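Local coordinates for 457aa long hypothetical protein (Pyrococcus horikoshii, PDB 2CSU), which is of unknown function but belongs to the succinyl-CoA ligase-like family, combining a Rossmann-type CoA-binding domain with two ligase-like domains, at residues G126-D138 / T142-F154. Numbering follows the deposited sequence.
Sequences GPNCVGIMNTHVD and TFITVAKKGNVAF
Met133, a selenomethionine in this crystal, reaches from strand 131-134 into the bend of segment 142-154. The beta hairpin 131-134/139-142 lies at one edge of a mixed sheet in a flavodoxin-like fold, to which 148-149 and 152-156 also belong, both paired with strand 175-181. The Met133 chain is extended beyond CG (chi2 -172°, chi3 -177°), and this carries the methyl CE to within 3.9 Å of Ile144 CD1, the two side chains crossing at about a right angle. On the way SE passes Val146 CG2 at a slant and comes near Ala147, 3.7 Å from its backbone N; the long unbranched chain of methionine, here with selenium for sulfur, suits a place lined by several small or branched apolar groups. Phe179 of strand 175-181 also touches it.

Val130 packs with both its methyls: CG1 meets Ile144 CD1, while CG2 approaches Phe143 CZ at 3.9 Å. CG1 also stands over one face of the Phe143 ring, offset toward its rim, and Phe381 of the second subunit meets that ring edge-to-face, so the aromatic links the bend to the dimer partner. Between these residues Thr142 turns its methyl CG2 to the strand, 3.3 Å from Ile132 O, and its hydroxyl to Asn140; threonine serves both demands. Gly131, at a positive phi that suits glycine, has its C 3.8 Å from Thr142 CG2.

Farther along, Thr135 divides its two branches in the same way. CG2 rests against Val146 and the carbonyl of Ala147, whereas OG1 hydrogen-bonds chiefly to Phe176 O, with Ser177 O as a second acceptor for its single proton. At the exposed end, the extended run of Lys149 brings CE to the edge of the His136 ring, in its plane, 3.4 Å from His136 CD2, and the bend at chi4 (-78°) sets NZ close to the same CD2.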
loop_
_atom_site.group_PDB
_atom_site.type_symbol
_atom_site.label_atom_id
_atom_site.label_comp_id
_atom_site.label_asym_id
_atom_site.label_seq_id
_atom_site.Cartn_x
_atom_site.Cartn_y
_atom_site.Cartn_z
ATOM N N GLY A 126 -14.224 9.410 25.419
ATOM C CA GLY A 126 -13.530 10.675 25.217
ATOM C C GLY A 126 -13.077 11.254 26.560
ATOM O O GLY A 126 -12.765 10.535 27.501
ATOM N N PRO A 127 -13.005 12.595 26.627
ATOM C CA PRO A 127 -13.339 13.476 25.513
ATOM C C PRO A 127 -12.207 13.550 24.484
ATOM O O PRO A 127 -11.355 12.675 24.381
ATOM C CB PRO A 127 -13.613 14.861 26.082
ATOM C CG PRO A 127 -12.900 14.954 27.423
ATOM C CD PRO A 127 -12.683 13.411 27.794
ATOM N N ASN A 128 -12.241 14.629 23.678
ATOM C CA ASN A 128 -11.264 14.766 22.605
ATOM C C ASN A 128 -11.175 13.493 21.760
ATOM O O ASN A 128 -10.132 12.869 21.625
ATOM C CB ASN A 128 -9.901 15.081 23.222
ATOM C CG ASN A 128 -8.993 15.648 22.158
ATOM O OD1 ASN A 128 -9.434 16.206 21.158
ATOM N ND2 ASN A 128 -7.679 15.498 22.395
ATOM N N CYS A 129 -12.340 13.089 21.221
ATOM C CA CYS A 129 -12.380 11.903 20.374
ATOM C C CYS A 129 -13.022 12.226 19.024
ATOM O O CYS A 129 -13.651 13.258 18.834
ATOM C CB CYS A 129 -13.208 10.839 21.091
ATOM S SG CYS A 129 -14.940 11.326 21.253
ATOM N N VAL A 130 -12.808 11.319 18.053
ATOM C CA VAL A 130 -13.438 11.517 16.752
ATOM C C VAL A 130 -14.835 10.894 16.702
ATOM O O VAL A 130 -15.636 11.159 15.816
ATOM C CB VAL A 130 -12.545 10.890 15.680
ATOM C CG1 VAL A 130 -13.276 10.890 14.339
ATOM C CG2 VAL A 130 -11.261 11.686 15.546
ATOM N N GLY A 131 -15.100 10.006 17.679
ATOM C CA GLY A 131 -16.420 9.390 17.751
ATOM C C GLY A 131 -16.350 7.872 17.570
ATOM O O GLY A 131 -15.298 7.254 17.672
ATOM N N ILE A 132 -17.523 7.302 17.290
ATOM C CA ILE A 132 -17.710 5.861 17.094
ATOM C C ILE A 132 -18.577 5.540 15.855
ATOM O O ILE A 132 -19.349 6.363 15.380
ATOM C CB ILE A 132 -18.382 5.277 18.343
ATOM C CG1 ILE A 132 -19.751 5.924 18.563
ATOM C CG2 ILE A 132 -17.520 5.557 19.590
ATOM C CD1 ILE A 132 -20.517 5.292 19.729
HETATM N N MSE A 133 -18.396 4.310 15.317
HETATM C CA MSE A 133 -19.225 3.828 14.208
HETATM C C MSE A 133 -19.737 2.399 14.422
HETATM O O MSE A 133 -19.093 1.548 15.019
HETATM C CB MSE A 133 -18.410 3.820 12.913
HETATM C CG MSE A 133 -17.420 4.969 12.759
HETATM SE SE MSE A 133 -16.712 4.970 11.106
HETATM C CE MSE A 133 -15.570 6.341 11.307
ATOM N N ASN A 134 -20.963 2.168 13.915
ATOM C CA ASN A 134 -21.443 0.804 13.718
ATOM C C ASN A 134 -21.939 0.622 12.286
ATOM O O ASN A 134 -23.101 0.842 11.966
ATOM C CB ASN A 134 -22.578 0.534 14.705
ATOM C CG ASN A 134 -22.939 -0.932 14.658
ATOM O OD1 ASN A 134 -22.437 -1.695 13.842
ATOM N ND2 ASN A 134 -23.842 -1.327 15.577
ATOM N N THR A 135 -20.994 0.252 11.405
ATOM C CA THR A 135 -21.311 0.163 9.986
ATOM C C THR A 135 -22.458 -0.813 9.724
ATOM O O THR A 135 -23.197 -0.688 8.760
ATOM C CB THR A 135 -20.055 -0.272 9.230
ATOM O OG1 THR A 135 -19.559 -1.489 9.778
ATOM C CG2 THR A 135 -18.966 0.796 9.349
ATOM N N HIS A 136 -22.576 -1.823 10.606
ATOM C CA HIS A 136 -23.606 -2.837 10.397
ATOM C C HIS A 136 -25.019 -2.243 10.353
ATOM O O HIS A 136 -25.931 -2.762 9.717
ATOM C CB HIS A 136 -23.499 -3.861 11.526
ATOM C CG HIS A 136 -24.382 -5.039 11.215
ATOM N ND1 HIS A 136 -24.966 -5.804 12.169
ATOM C CD2 HIS A 136 -24.733 -5.553 9.960
ATOM C CE1 HIS A 136 -25.653 -6.755 11.506
ATOM N NE2 HIS A 136 -25.530 -6.629 10.181
ATOM N N VAL A 137 -25.196 -1.142 11.107
ATOM C CA VAL A 137 -26.494 -0.476 11.112
ATOM C C VAL A 137 -26.375 0.994 10.694
ATOM O O VAL A 137 -27.136 1.852 11.121
ATOM C CB VAL A 137 -27.077 -0.576 12.523
ATOM C CG1 VAL A 137 -27.292 -2.042 12.897
ATOM C CG2 VAL A 137 -26.138 0.063 13.526
ATOM N N ASP A 138 -25.422 1.297 9.811
ATOM C CA ASP A 138 -25.225 2.639 9.280
ATOM C C ASP A 138 -25.160 3.726 10.360
ATOM O O ASP A 138 -25.732 4.814 10.201
ATOM C CB ASP A 138 -26.340 2.976 8.270
ATOM C CG ASP A 138 -26.325 2.066 7.040
ATOM O OD1 ASP A 138 -27.306 2.087 6.266
ATOM O OD2 ASP A 138 -25.335 1.333 6.835
ATOM N N THR A 142 -19.681 10.390 14.106
ATOM C CA THR A 142 -18.364 10.985 13.930
ATOM C C THR A 142 -18.463 12.195 13.008
ATOM O O THR A 142 -19.529 12.460 12.432
ATOM C CB THR A 142 -17.397 9.969 13.264
ATOM O OG1 THR A 142 -17.816 9.698 11.918
ATOM C CG2 THR A 142 -17.384 8.690 14.018
ATOM N N PHE A 143 -17.359 12.933 12.864
ATOM C CA PHE A 143 -17.347 14.067 11.957
ATOM C C PHE A 143 -16.497 13.747 10.726
ATOM O O PHE A 143 -15.991 14.637 10.051
ATOM C CB PHE A 143 -16.877 15.350 12.659
ATOM C CG PHE A 143 -15.530 15.245 13.318
ATOM C CD1 PHE A 143 -14.361 15.398 12.577
ATOM C CD2 PHE A 143 -15.432 15.006 14.678
ATOM C CE1 PHE A 143 -13.114 15.316 13.191
ATOM C CE2 PHE A 143 -14.194 14.921 15.308
ATOM C CZ PHE A 143 -13.031 15.076 14.566
ATOM N N ILE A 144 -16.359 12.461 10.430
ATOM C CA ILE A 144 -15.609 12.019 9.253
ATOM C C ILE A 144 -16.444 10.997 8.478
ATOM O O ILE A 144 -17.420 10.470 8.996
ATOM C CB ILE A 144 -14.230 11.384 9.630
ATOM C CG1 ILE A 144 -14.432 10.082 10.399
ATOM C CG2 ILE A 144 -13.397 12.381 10.448
ATOM C CD1 ILE A 144 -13.125 9.316 10.616
ATOM N N THR A 145 -16.079 10.723 7.234
ATOM C CA THR A 145 -16.846 9.769 6.436
ATOM C C THR A 145 -16.835 8.363 7.061
ATOM O O THR A 145 -15.852 7.954 7.681
ATOM C CB THR A 145 -16.306 9.717 4.974
ATOM O OG1 THR A 145 -17.214 8.972 4.159
ATOM C CG2 THR A 145 -14.955 9.047 4.924
ATOM N N VAL A 146 -17.934 7.628 6.899
ATOM C CA VAL A 146 -18.058 6.285 7.461
ATOM C C VAL A 146 -17.175 5.261 6.731
ATOM O O VAL A 146 -16.996 5.315 5.517
ATOM C CB VAL A 146 -19.552 5.803 7.426
ATOM C CG1 VAL A 146 -19.946 5.400 6.010
ATOM C CG2 VAL A 146 -19.763 4.650 8.394
ATOM N N ALA A 147 -16.604 4.332 7.478
ATOM C CA ALA A 147 -15.762 3.324 6.863
ATOM C C ALA A 147 -16.675 2.336 6.140
ATOM O O ALA A 147 -17.892 2.321 6.368
ATOM C CB ALA A 147 -14.940 2.597 7.943
ATOM N N LYS A 148 -16.104 1.521 5.260
ATOM C CA LYS A 148 -16.909 0.523 4.572
ATOM C C LYS A 148 -17.314 -0.542 5.580
ATOM O O LYS A 148 -16.712 -0.663 6.644
ATOM C CB LYS A 148 -16.135 -0.126 3.430
ATOM C CG LYS A 148 -16.032 0.749 2.189
ATOM C CD LYS A 148 -15.504 -0.035 1.009
ATOM C CE LYS A 148 -15.731 0.703 -0.301
ATOM N NZ LYS A 148 -15.199 -0.095 -1.447
ATOM N N LYS A 149 -18.334 -1.313 5.235
ATOM C CA LYS A 149 -18.819 -2.378 6.116
ATOM C C LYS A 149 -17.788 -3.506 6.239
ATOM O O LYS A 149 -17.093 -3.854 5.297
ATOM C CB LYS A 149 -20.116 -2.920 5.516
ATOM C CG LYS A 149 -21.059 -3.494 6.574
ATOM C CD LYS A 149 -22.420 -3.867 5.986
ATOM C CE LYS A 149 -23.314 -4.600 6.994
ATOM N NZ LYS A 149 -22.894 -5.996 7.104
ATOM N N GLY A 150 -17.670 -4.052 7.470
ATOM C CA GLY A 150 -16.684 -5.107 7.689
ATOM C C GLY A 150 -16.838 -5.765 9.063
ATOM O O GLY A 150 -17.737 -5.473 9.840
ATOM N N ASN A 151 -15.924 -6.721 9.337
ATOM C CA ASN A 151 -16.029 -7.485 10.576
ATOM C C ASN A 151 -14.817 -7.291 11.503
ATOM O O ASN A 151 -14.577 -8.068 12.422
ATOM C CB ASN A 151 -16.206 -8.963 10.221
ATOM C CG ASN A 151 -17.516 -9.173 9.505
ATOM O OD1 ASN A 151 -17.617 -9.045 8.286
ATOM N ND2 ASN A 151 -18.538 -9.559 10.285
ATOM N N VAL A 152 -14.011 -6.245 11.208
ATOM C CA VAL A 152 -12.938 -5.885 12.126
ATOM C C VAL A 152 -13.308 -4.674 12.995
ATOM O O VAL A 152 -13.645 -3.606 12.505
ATOM C CB VAL A 152 -11.686 -5.555 11.327
ATOM C CG1 VAL A 152 -10.699 -4.824 12.234
ATOM C CG2 VAL A 152 -11.044 -6.833 10.818
ATOM N N ALA A 153 -13.285 -4.824 14.312
ATOM C CA ALA A 153 -13.610 -3.723 15.205
ATOM C C ALA A 153 -12.295 -2.995 15.442
ATOM O O ALA A 153 -11.320 -3.596 15.896
ATOM C CB ALA A 153 -14.174 -4.261 16.512
ATOM N N PHE A 154 -12.259 -1.705 15.141
ATOM C CA PHE A 154 -11.026 -0.946 15.298
ATOM C C PHE A 154 -11.111 0.117 16.389
ATOM O O PHE A 154 -11.984 0.983 16.360
ATOM C CB PHE A 154 -10.659 -0.313 13.943
ATOM C CG PHE A 154 -9.460 0.605 13.980
ATOM C CD1 PHE A 154 -8.298 0.255 14.674
ATOM C CD2 PHE A 154 -9.473 1.794 13.259
ATOM C CE1 PHE A 154 -7.162 1.080 14.641
ATOM C CE2 PHE A 154 -8.347 2.622 13.218
ATOM C CZ PHE A 154 -7.186 2.256 13.914
#